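Local coordinates for protein putative S-adenosyl-L-methionine-dependent Methyltransferase (Methanococcus maripaludis, PDB 3DLC) that binds S-adenosylmethionine through a Rossmann-like fold and probably transfers its methyl group to a substrate, possibly a sterol-like one, at residues 35-40 against 142-146; 101-105 against 129-134; 177-183 against 202-207. All coordinates share one frame; numbering follows the deposited sequence.

Contact 1. Residues 35-40 against 142-146; sequences NIINRF and GKTYI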
loop_
_atom_site.group_PDB
_atom_site.type_symbol
_atom_site.label_atom_id
_atom_site.label_comp_id
_atom_site.label_asym_id
_atom_site.label_seq_id
_atom_site.Cartn_x
_atom_site.Cartn_y
_atom_site.Cartn_z
ATOM N N ASN A 35 -3.527 -10.759 7.578
ATOM C CA ASN A 35 -3.896 -11.400 6.324
ATOM C C ASN A 35 -2.644 -11.671 5.479
ATOM O O ASN A 35 -2.508 -12.759 4.886
ATOM C CB ASN A 35 -4.863 -10.546 5.503
ATOM C CG ASN A 35 -6.247 -10.490 6.088
ATOM O OD1 ASN A 35 -6.604 -11.321 6.931
ATOM N ND2 ASN A 35 -7.052 -9.541 5.608
ATOM N N ILE A 36 -1.728 -10.694 5.420
ATOM C CA ILE A 36 -0.527 -10.810 4.617
ATOM C C ILE A 36 0.392 -11.897 5.188
ATOM O O ILE A 36 0.933 -12.747 4.447
ATOM C CB ILE A 36 0.197 -9.448 4.547
ATOM C CG1 ILE A 36 -0.646 -8.449 3.749
ATOM C CG2 ILE A 36 1.618 -9.605 3.980
ATOM C CD1 ILE A 36 -0.217 -6.994 3.996
ATOM N N ILE A 37 0.584 -11.879 6.490
ATOM C CA ILE A 37 1.406 -12.899 7.158
ATOM C C ILE A 37 0.840 -14.279 6.907
ATOM O O ILE A 37 1.574 -15.224 6.585
ATOM C CB ILE A 37 1.553 -12.561 8.664
ATOM C CG1 ILE A 37 2.429 -11.315 8.812
ATOM C CG2 ILE A 37 2.098 -13.782 9.440
ATOM C CD1 ILE A 37 2.403 -10.672 10.173
ATOM N N ASN A 38 -0.468 -14.404 7.080
ATOM C CA ASN A 38 -1.111 -15.707 6.926
ATOM C C ASN A 38 -1.071 -16.187 5.490
ATOM O O ASN A 38 -0.927 -17.386 5.237
ATOM C CB ASN A 38 -2.553 -15.659 7.385
ATOM C CG ASN A 38 -2.693 -15.570 8.889
ATOM O OD1 ASN A 38 -1.713 -15.743 9.625
ATOM N ND2 ASN A 38 -3.900 -15.253 9.363
ATOM N N ARG A 39 -1.196 -15.271 4.534
ATOM C CA ARG A 39 -1.281 -15.681 3.155
ATOM C C ARG A 39 0.047 -16.233 2.606
ATOM O O ARG A 39 0.050 -17.208 1.879
ATOM C CB ARG A 39 -1.827 -14.523 2.332
ATOM C CG ARG A 39 -2.316 -14.966 1.006
ATOM C CD ARG A 39 -3.052 -13.873 0.241
ATOM N NE ARG A 39 -3.401 -14.394 -1.056
ATOM C CZ ARG A 39 -4.624 -14.474 -1.578
ATOM N NH1 ARG A 39 -5.687 -13.871 -1.056
ATOM N NH2 ARG A 39 -4.753 -15.077 -2.727
ATOM N N PHE A 40 1.163 -15.509 2.865
ATOM C CA PHE A 40 2.425 -15.866 2.299
ATOM C C PHE A 40 3.398 -16.544 3.218
ATOM O O PHE A 40 4.330 -17.167 2.736
ATOM C CB PHE A 40 3.087 -14.635 1.693
ATOM C CG PHE A 40 2.196 -13.840 0.775
ATOM C CD1 PHE A 40 1.678 -14.391 -0.375
ATOM C CD2 PHE A 40 1.848 -12.553 1.089
ATOM C CE1 PHE A 40 0.866 -13.661 -1.204
ATOM C CE2 PHE A 40 1.029 -11.811 0.270
ATOM C CZ PHE A 40 0.535 -12.374 -0.884
ATOM N N GLY A 142 9.922 -13.556 -4.232
ATOM C CA GLY A 142 9.184 -12.550 -3.484
ATOM C C GLY A 142 7.727 -12.453 -3.884
ATOM O O GLY A 142 7.337 -12.900 -4.961
ATOM N N LYS A 143 6.953 -11.773 -3.033
ATOM C CA LYS A 143 5.509 -11.592 -3.208
ATOM C C LYS A 143 5.113 -10.131 -3.055
ATOM O O LYS A 143 5.779 -9.379 -2.335
ATOM C CB LYS A 143 4.715 -12.393 -2.150
ATOM C CG LYS A 143 4.971 -13.898 -2.120
ATOM C CD LYS A 143 4.358 -14.598 -3.291
ATOM C CE LYS A 143 4.575 -16.099 -3.214
ATOM N NZ LYS A 143 3.934 -16.797 -4.320
ATOM N N THR A 144 4.012 -9.755 -3.701
ATOM C CA THR A 144 3.408 -8.443 -3.492
ATOM C C THR A 144 1.982 -8.577 -2.963
ATOM O O THR A 144 1.333 -9.605 -3.102
ATOM C CB THR A 144 3.382 -7.551 -4.763
ATOM O OG1 THR A 144 2.347 -7.958 -5.672
ATOM C CG2 THR A 144 4.690 -7.571 -5.501
ATOM N N TYR A 145 1.491 -7.477 -2.390
ATOM C CA TYR A 145 0.101 -7.372 -1.916
ATOM C C TYR A 145 -0.218 -5.884 -2.018
ATOM O O TYR A 145 -0.025 -5.114 -1.086
ATOM C CB TYR A 145 0.003 -7.909 -0.505
ATOM C CG TYR A 145 -1.401 -8.203 -0.013
ATOM C CD1 TYR A 145 -2.037 -9.399 -0.308
ATOM C CD2 TYR A 145 -2.065 -7.326 0.826
ATOM C CE1 TYR A 145 -3.265 -9.706 0.202
ATOM C CE2 TYR A 145 -3.300 -7.637 1.344
ATOM C CZ TYR A 145 -3.901 -8.827 1.031
ATOM O OH TYR A 145 -5.127 -9.098 1.585
ATOM N N ILE A 146 -0.677 -5.504 -3.213
ATOM C CA ILE A 146 -0.812 -4.081 -3.614
ATOM C C ILE A 146 -2.238 -3.804 -4.015
ATOM O O ILE A 146 -2.773 -4.407 -4.953
ATOM C CB ILE A 146 0.149 -3.781 -4.793
ATOM C CG1 ILE A 146 1.604 -3.932 -4.325
ATOM C CG2 ILE A 146 -0.149 -2.422 -5.407
ATOM C CD1 ILE A 146 2.598 -4.022 -5.446
HETATM O O HOH W 1 -6.562 -7.618 3.435
#

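Contact 2. Residues 101-105 against 129-134; sequences DVHNI and TAFREI. With SAM (S-adenosylmethionine), chain C.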
loop_
_atom_site.group_PDB
_atom_site.type_symbol
_atom_site.label_atom_id
_atom_site.label_comp_id
_atom_site.label_asym_id
_atom_site.label_seq_id
_atom_site.Cartn_x
_atom_site.Cartn_y
_atom_site.Cartn_z
ATOM N N ASP A 101 9.338 7.997 -5.052
ATOM C CA ASP A 101 8.203 7.736 -5.930
ATOM C C ASP A 101 8.266 6.329 -6.494
ATOM O O ASP A 101 9.347 5.825 -6.857
ATOM C CB ASP A 101 8.290 8.772 -7.090
ATOM C CG ASP A 101 7.034 8.941 -7.875
ATOM O OD1 ASP A 101 6.456 7.946 -8.348
ATOM O OD2 ASP A 101 6.592 10.108 -8.020
ATOM N N VAL A 102 7.106 5.687 -6.570
ATOM C CA VAL A 102 6.982 4.343 -7.120
ATOM C C VAL A 102 7.524 4.261 -8.561
ATOM O O VAL A 102 7.898 3.196 -9.029
ATOM C CB VAL A 102 5.510 3.851 -7.048
ATOM C CG1 VAL A 102 4.593 4.623 -7.992
ATOM C CG2 VAL A 102 5.453 2.340 -7.291
ATOM N N HIS A 103 7.561 5.395 -9.256
ATOM C CA HIS A 103 8.036 5.387 -10.640
ATOM C C HIS A 103 9.545 5.440 -10.750
ATOM O O HIS A 103 10.079 5.353 -11.860
ATOM C CB HIS A 103 7.452 6.542 -11.444
ATOM C CG HIS A 103 5.965 6.519 -11.519
ATOM N ND1 HIS A 103 5.181 7.176 -10.603
ATOM C CD2 HIS A 103 5.115 5.854 -12.336
ATOM C CE1 HIS A 103 3.907 6.967 -10.904
ATOM N NE2 HIS A 103 3.840 6.165 -11.945
ATOM N N ASN A 104 10.244 5.579 -9.629
ATOM C CA ASN A 104 11.702 5.635 -9.641
ATOM C C ASN A 104 12.178 5.320 -8.229
ATOM O O ASN A 104 12.605 6.175 -7.469
ATOM C CB ASN A 104 12.147 7.011 -10.121
ATOM C CG ASN A 104 13.625 7.103 -10.221
ATOM O OD1 ASN A 104 14.240 6.204 -10.763
ATOM N ND2 ASN A 104 14.215 8.205 -9.740
ATOM N N ILE A 105 12.052 4.054 -7.881
ATOM C CA ILE A 105 12.241 3.641 -6.492
ATOM C C ILE A 105 13.714 3.608 -6.126
ATOM O O ILE A 105 14.492 2.937 -6.805
ATOM C CB ILE A 105 11.615 2.251 -6.238
ATOM C CG1 ILE A 105 10.135 2.246 -6.622
ATOM C CG2 ILE A 105 11.818 1.851 -4.751
ATOM C CD1 ILE A 105 9.444 0.852 -6.518
ATOM N N THR A 129 5.017 1.889 -15.780
ATOM C CA THR A 129 6.317 2.192 -15.224
ATOM C C THR A 129 6.382 1.815 -13.746
ATOM O O THR A 129 7.384 1.260 -13.272
ATOM C CB THR A 129 6.666 3.671 -15.430
ATOM O OG1 THR A 129 6.753 3.909 -16.835
ATOM C CG2 THR A 129 7.965 4.076 -14.729
ATOM N N ALA A 130 5.322 2.117 -13.015
ATOM C CA ALA A 130 5.277 1.795 -11.582
ATOM C C ALA A 130 5.457 0.288 -11.368
ATOM O O ALA A 130 6.233 -0.129 -10.529
ATOM C CB ALA A 130 3.963 2.254 -10.977
ATOM N N PHE A 131 4.721 -0.527 -12.125
ATOM C CA PHE A 131 4.832 -1.973 -11.963
ATOM C C PHE A 131 6.136 -2.566 -12.454
ATOM O O PHE A 131 6.605 -3.538 -11.903
ATOM C CB PHE A 131 3.584 -2.692 -12.473
ATOM C CG PHE A 131 2.474 -2.670 -11.441
ATOM C CD1 PHE A 131 2.447 -3.601 -10.411
ATOM C CD2 PHE A 131 1.541 -1.645 -11.421
ATOM C CE1 PHE A 131 1.486 -3.524 -9.428
ATOM C CE2 PHE A 131 0.581 -1.573 -10.433
ATOM C CZ PHE A 131 0.562 -2.509 -9.439
ATOM N N ARG A 132 6.767 -1.957 -13.446
ATOM C CA ARG A 132 8.130 -2.361 -13.814
ATOM C C ARG A 132 9.099 -2.102 -12.671
ATOM O O ARG A 132 9.990 -2.913 -12.406
ATOM C CB ARG A 132 8.581 -1.676 -15.104
ATOM C CG ARG A 132 7.940 -2.313 -16.346
ATOM C CD ARG A 132 8.493 -1.682 -17.634
ATOM N NE ARG A 132 8.205 -2.511 -18.791
ATOM C CZ ARG A 132 7.090 -2.480 -19.472
ATOM N NH1 ARG A 132 6.189 -1.551 -19.271
ATOM N NH2 ARG A 132 6.875 -3.398 -20.409
ATOM N N GLU A 133 8.934 -0.963 -11.995
ATOM C CA GLU A 133 9.804 -0.668 -10.836
ATOM C C GLU A 133 9.568 -1.644 -9.681
ATOM O O GLU A 133 10.495 -2.113 -9.027
ATOM C CB GLU A 133 9.604 0.787 -10.371
ATOM C CG GLU A 133 10.371 1.777 -11.191
ATOM C CD GLU A 133 11.857 1.618 -10.926
ATOM O OE1 GLU A 133 12.347 2.109 -9.876
ATOM O OE2 GLU A 133 12.537 0.959 -11.735
ATOM N N ILE A 134 8.298 -1.921 -9.399
ATOM C CA ILE A 134 7.930 -2.882 -8.371
ATOM C C ILE A 134 8.566 -4.228 -8.678
ATOM O O ILE A 134 9.145 -4.884 -7.812
ATOM C CB ILE A 134 6.404 -2.967 -8.251
ATOM C CG1 ILE A 134 5.903 -1.667 -7.606
ATOM C CG2 ILE A 134 5.947 -4.194 -7.462
ATOM C CD1 ILE A 134 4.398 -1.406 -7.772
HETATM N N SAM C . -0.946 3.432 2.957
HETATM C CA SAM C . -1.543 4.419 3.893
HETATM C C SAM C . -2.752 3.827 4.563
HETATM O O SAM C . -3.293 2.843 4.053
HETATM O OXT SAM C . -3.191 4.378 5.566
HETATM C CB SAM C . -1.860 5.715 3.171
HETATM C CG SAM C . -2.882 5.625 2.083
HETATM S SD SAM C . -3.113 7.254 1.345
HETATM C CE SAM C . -4.799 6.989 0.872
HETATM C "C5'" SAM C . -2.178 7.154 -0.271
HETATM C "C4'" SAM C . -0.651 7.461 -0.258
HETATM O "O4'" SAM C . 0.118 7.139 -1.463
HETATM C "C3'" SAM C . -0.303 8.914 0.154
HETATM O "O3'" SAM C . 0.457 8.870 1.322
HETATM C "C2'" SAM C . 0.493 9.432 -1.045
HETATM O "O2'" SAM C . 1.429 10.456 -0.795
HETATM C "C1'" SAM C . 1.114 8.143 -1.608
HETATM N N9 SAM C . 1.457 8.212 -3.038
HETATM C C8 SAM C . 0.610 8.553 -4.066
HETATM N N7 SAM C . 1.235 8.430 -5.261
HETATM C C5 SAM C . 2.515 8.024 -4.988
HETATM C C6 SAM C . 3.627 7.768 -5.795
HETATM N N6 SAM C . 3.659 7.950 -7.128
HETATM N N1 SAM C . 4.744 7.320 -5.181
HETATM C C2 SAM C . 4.802 7.169 -3.815
HETATM N N3 SAM C . 3.765 7.467 -2.982
HETATM C C4 SAM C . 2.655 7.864 -3.601
#

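Contact 3. Residues 177-183 against 202-207; sequences NISQENV and LGDEGF. Unlike the reference sequence in segment 202-207: Gly203 (reference Glu).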
loop_
_atom_site.group_PDB
_atom_site.type_symbol
_atom_site.label_atom_id
_atom_site.label_comp_id
_atom_site.label_asym_id
_atom_site.label_seq_id
_atom_site.Cartn_x
_atom_site.Cartn_y
_atom_site.Cartn_z
ATOM N N ASN A 177 -12.811 1.804 -7.067
ATOM C CA ASN A 177 -11.522 1.245 -6.675
ATOM C C ASN A 177 -11.566 -0.273 -6.436
ATOM O O ASN A 177 -10.756 -1.023 -6.974
ATOM C CB ASN A 177 -10.997 1.921 -5.405
ATOM C CG ASN A 177 -10.575 3.359 -5.629
ATOM O OD1 ASN A 177 -10.347 3.783 -6.752
ATOM N ND2 ASN A 177 -10.469 4.103 -4.554
ATOM N N ILE A 178 -12.534 -0.699 -5.638
ATOM C CA ILE A 178 -12.596 -2.094 -5.204
ATOM C C ILE A 178 -13.602 -2.815 -6.083
ATOM O O ILE A 178 -14.696 -3.158 -5.662
ATOM C CB ILE A 178 -12.950 -2.192 -3.705
ATOM C CG1 ILE A 178 -12.104 -1.242 -2.850
ATOM C CG2 ILE A 178 -12.811 -3.645 -3.212
ATOM C CD1 ILE A 178 -10.605 -1.465 -2.947
ATOM N N SER A 179 -13.235 -3.011 -7.346
ATOM C CA SER A 179 -14.094 -3.680 -8.279
ATOM C C SER A 179 -13.358 -4.311 -9.436
ATOM O O SER A 179 -12.135 -4.190 -9.579
ATOM C CB SER A 179 -15.107 -2.710 -8.871
ATOM O OG SER A 179 -14.490 -1.867 -9.795
ATOM N N GLN A 180 -14.142 -4.980 -10.297
ATOM C CA GLN A 180 -13.561 -5.695 -11.424
ATOM C C GLN A 180 -12.987 -4.773 -12.471
ATOM O O GLN A 180 -12.235 -5.212 -13.329
ATOM C CB GLN A 180 -14.515 -6.734 -11.991
ATOM C CG GLN A 180 -14.635 -7.900 -11.035
ATOM C CD GLN A 180 -15.280 -9.072 -11.721
ATOM O OE1 GLN A 180 -14.731 -9.580 -12.719
ATOM N NE2 GLN A 180 -16.458 -9.495 -11.242
ATOM N N GLU A 181 -13.341 -3.492 -12.414
ATOM C CA GLU A 181 -12.729 -2.536 -13.348
ATOM C C GLU A 181 -11.221 -2.543 -13.162
ATOM O O GLU A 181 -10.456 -2.520 -14.129
ATOM C CB GLU A 181 -13.263 -1.141 -13.125
ATOM N N ASN A 182 -10.783 -2.558 -11.921
ATOM C CA ASN A 182 -9.376 -2.583 -11.577
ATOM C C ASN A 182 -8.772 -3.942 -11.746
ATOM O O ASN A 182 -7.558 -4.017 -12.033
ATOM C CB ASN A 182 -9.103 -1.958 -10.216
ATOM C CG ASN A 182 -9.087 -0.474 -10.310
ATOM O OD1 ASN A 182 -8.612 0.085 -11.323
ATOM N ND2 ASN A 182 -9.606 0.186 -9.310
ATOM N N VAL A 183 -9.570 -4.996 -11.576
ATOM C CA VAL A 183 -9.020 -6.310 -11.840
ATOM C C VAL A 183 -8.608 -6.344 -13.317
ATOM O O VAL A 183 -7.471 -6.759 -13.642
ATOM C CB VAL A 183 -9.988 -7.419 -11.487
ATOM C CG1 VAL A 183 -9.404 -8.755 -11.867
ATOM C CG2 VAL A 183 -10.319 -7.379 -9.977
ATOM N N LEU A 202 -10.191 -10.090 -5.553
ATOM C CA LEU A 202 -11.221 -9.168 -5.131
ATOM C C LEU A 202 -12.180 -9.934 -4.247
ATOM O O LEU A 202 -12.765 -10.909 -4.664
ATOM C CB LEU A 202 -11.922 -8.567 -6.347
ATOM C CG LEU A 202 -13.098 -7.671 -6.096
ATOM C CD1 LEU A 202 -12.705 -6.412 -5.375
ATOM C CD2 LEU A 202 -13.788 -7.367 -7.445
ATOM N N GLY A 203 -12.323 -9.471 -3.019
ATOM C CA GLY A 203 -13.217 -10.103 -2.083
ATOM C C GLY A 203 -13.438 -9.255 -0.866
ATOM O O GLY A 203 -13.185 -8.057 -0.875
ATOM N N ASP A 204 -13.887 -9.887 0.198
ATOM C CA ASP A 204 -14.250 -9.124 1.395
ATOM C C ASP A 204 -13.071 -8.412 2.031
ATOM O O ASP A 204 -13.271 -7.474 2.789
ATOM C CB ASP A 204 -14.988 -10.006 2.406
ATOM C CG ASP A 204 -16.405 -10.394 1.932
ATOM O OD1 ASP A 204 -16.991 -9.736 1.050
ATOM O OD2 ASP A 204 -16.972 -11.335 2.486
ATOM N N GLU A 205 -11.864 -8.831 1.730
ATOM C CA GLU A 205 -10.700 -8.205 2.330
ATOM C C GLU A 205 -10.175 -7.055 1.508
ATOM O O GLU A 205 -9.302 -6.301 1.930
ATOM C CB GLU A 205 -9.586 -9.217 2.519
ATOM C CG GLU A 205 -8.981 -9.721 1.217
ATOM C CD GLU A 205 -9.567 -11.019 0.679
ATOM O OE1 GLU A 205 -10.828 -11.249 0.603
ATOM O OE2 GLU A 205 -8.712 -11.840 0.286
ATOM N N GLY A 206 -10.732 -6.934 0.322
ATOM C CA GLY A 206 -10.395 -5.842 -0.606
ATOM C C GLY A 206 -9.978 -6.309 -1.992
ATOM O O GLY A 206 -10.311 -7.426 -2.416
ATOM N N PHE A 207 -9.262 -5.419 -2.675
ATOM C CA PHE A 207 -8.717 -5.625 -4.034
ATOM C C PHE A 207 -7.203 -5.664 -3.871
ATOM O O PHE A 207 -6.626 -4.705 -3.358
ATOM C CB PHE A 207 -9.102 -4.452 -4.933
ATOM C CG PHE A 207 -8.281 -4.385 -6.205
ATOM C CD1 PHE A 207 -8.539 -5.220 -7.275
ATOM C CD2 PHE A 207 -7.221 -3.536 -6.318
ATOM C CE1 PHE A 207 -7.753 -5.165 -8.409
ATOM C CE2 PHE A 207 -6.438 -3.482 -7.477
ATOM C CZ PHE A 207 -6.717 -4.290 -8.495
#

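Contact 1. Residues 35-40 against 142-146
Tyr145 reaches from strand 142-148 into the last turns of helix 28-40, where Ile36 and Phe40 receive its ring and join the helix to the central sheet of a class I, Rossmann-like methyltransferase fold. Helix and strand segments run roughly antiparallel, 10.4 Å apart at their axes. The tyrosine puts CG anti to its backbone N (chi1 -165°), which carries the ring off the sheet and under the helix. Over one face, displaced toward the rim, lies Ile36 CG1, 3.4 Å from Tyr145 CD2. The CB of Ile36 does not aim at the strand, but its CG1-CD1 arm turns back to it and follows the same side of the ring. Trp208 of the adjacent strand also stacks on Tyr145.

Phe40 is sandwiched. Lys143 CB stands almost squarely over one face of the Phe40 ring, 4.0 Å from its centroid, and Arg39 CB covers the centre of the opposite face. Lys143 CG lies close to Phe40 CD1, and the bend at chi2 (-73°) keeps CD beside it too, before the amine leads away to Ser212. Tyr145 comes to the phenylalanine from another direction, its CD1 lying at the ring edge, 3.9 Å from Phe40 CE2, while the carbonyl O of Thr144 approaches Phe40 CZ obliquely.

Polar matching is left to the far end of the tyrosine. Asn35 ND2, which also bonds Gly151 O, donates to a water at 2.9 Å, and that water, lying in the plane of the Tyr145 ring, is 2.8 Å from Tyr145 OH.

Contact 2. Residues 101-105 against 129-134
The methyl of Ala130 is the bump on helix 127-137 that fits a hollow formed by Val102 and His103. Val102 CG1 lies 3.9 Å from Ala130 CB, CG2 is nearly as close, and the CD2-NE2 side of the imidazole completes the wall. Next to it, Ile134 CD1 packs obliquely against Val102 CG2 at 3.9 Å. Thr129 CB borders the His103 ring at its edge, whereas Val102 CG1 covers one ring face, so the valine is wedged among helix, imidazole and the adenine of S-adenosylmethionine.

One helical turn on, Glu133 bends at chi2 (-69°) and wraps beneath the type I turn 101-104. Glu133 CB presses against Val102 O at 3.2 Å, and the Ile105 and Glu133 side chains pass one another running opposite ways, with Ile105 CD1 against Glu133 CB. The carboxylate then uses the anti lone pair of Glu133 OE1 to take the Ile105 N-H at 2.8 Å, leaving OE2 to a salt bridge with Arg136.

This turn forms part of the cofactor pocket and binds the adenine. Val102 N donates to SAM N1 at 3.2 Å, and SAM N6 donates to Asp101 OD1 at 3.1 Å. Asp101 OD1 also accepts His103 N, closing an Asx turn, and His103 ND1 at 2.7 Å, both from one face of the carboxylate plane. With an alanine in place of Asp101, the adenine amino group would probably lose this acceptor, the Asx turn would be undone and the imidazole would keep only its NE2 bond.

His103 NE2 bonds Glu125 O. With both ring nitrogens donating, the histidine is probably protonated, and its charge would offset that of the carboxylate that binds the adenine.

Contact 3. Residues 177-183 against 202-207
Ile178 and Phe207 bring their CA atoms to 5.4 Å, where a kink between two helices meets the start of a strand. On one side, helix 170-177 ends and Ile178 sits at the centre of an inverse gamma turn. Ser179 then N-caps helix 180-193, its OG accepting from Glu181 N while also bonded to Lys176 O. On the other, a type I turn from Gly203 to Gly206 links two strands, and the backbone angles of Gly206 would jam a CB against the preceding carbonyl O. These strands, 198-203 and 206-211, form the antiparallel hairpin at one side of the class I methyltransferase sheet, and helix 180-193 leads into it.

Leu202 forks over the kink: CD1 lies 3.5 Å from Ile178 CG2, while CD2 rests on Ser179 C and, 3.7 Å away, on Gln180 CG. The other arm of Ile178 crosses to Phe207, with CD1 3.9 Å from Phe207 CB. A chi1 of 164° swings the Phe207 ring to the side of its carbonyl carbon and against the first helical turn. Asn182 CB sits over one face, offset toward the rim, and Val183 CG2 lies in plane at the edge, 3.7 Å from Phe207 CE1. The amide of Asn182 is turned back to the kink, where ND2 donates to Asn177 O at 2.9 Å in a nearly straight bond (173°).

Each contact has a buried side, with Ile36 and Tyr145 in contact 1, Val102, Ala130, Ile105 and Ile134 in contact 2 and Phe207 in contact 3, and an exposed margin, at Arg39, Asn104 and Gln180 in turn. Contacts 1 and 3 hold neighbouring strands of one sheet, 142-148 and 206-211, and touch where Glu205 packs against Asn35 and Tyr145. Contact 2, nested inside the loop closed by contact 1, meets it through Phe131 and Ile134 against Thr144 and Ile146, so helices lie against both faces of the sheet at strand 142-148. Contacts 1 and 3 rest on aromatic and aliphatic side chains, whereas contact 2, at the cofactor, adds a direct hydrogen bond and charged groups.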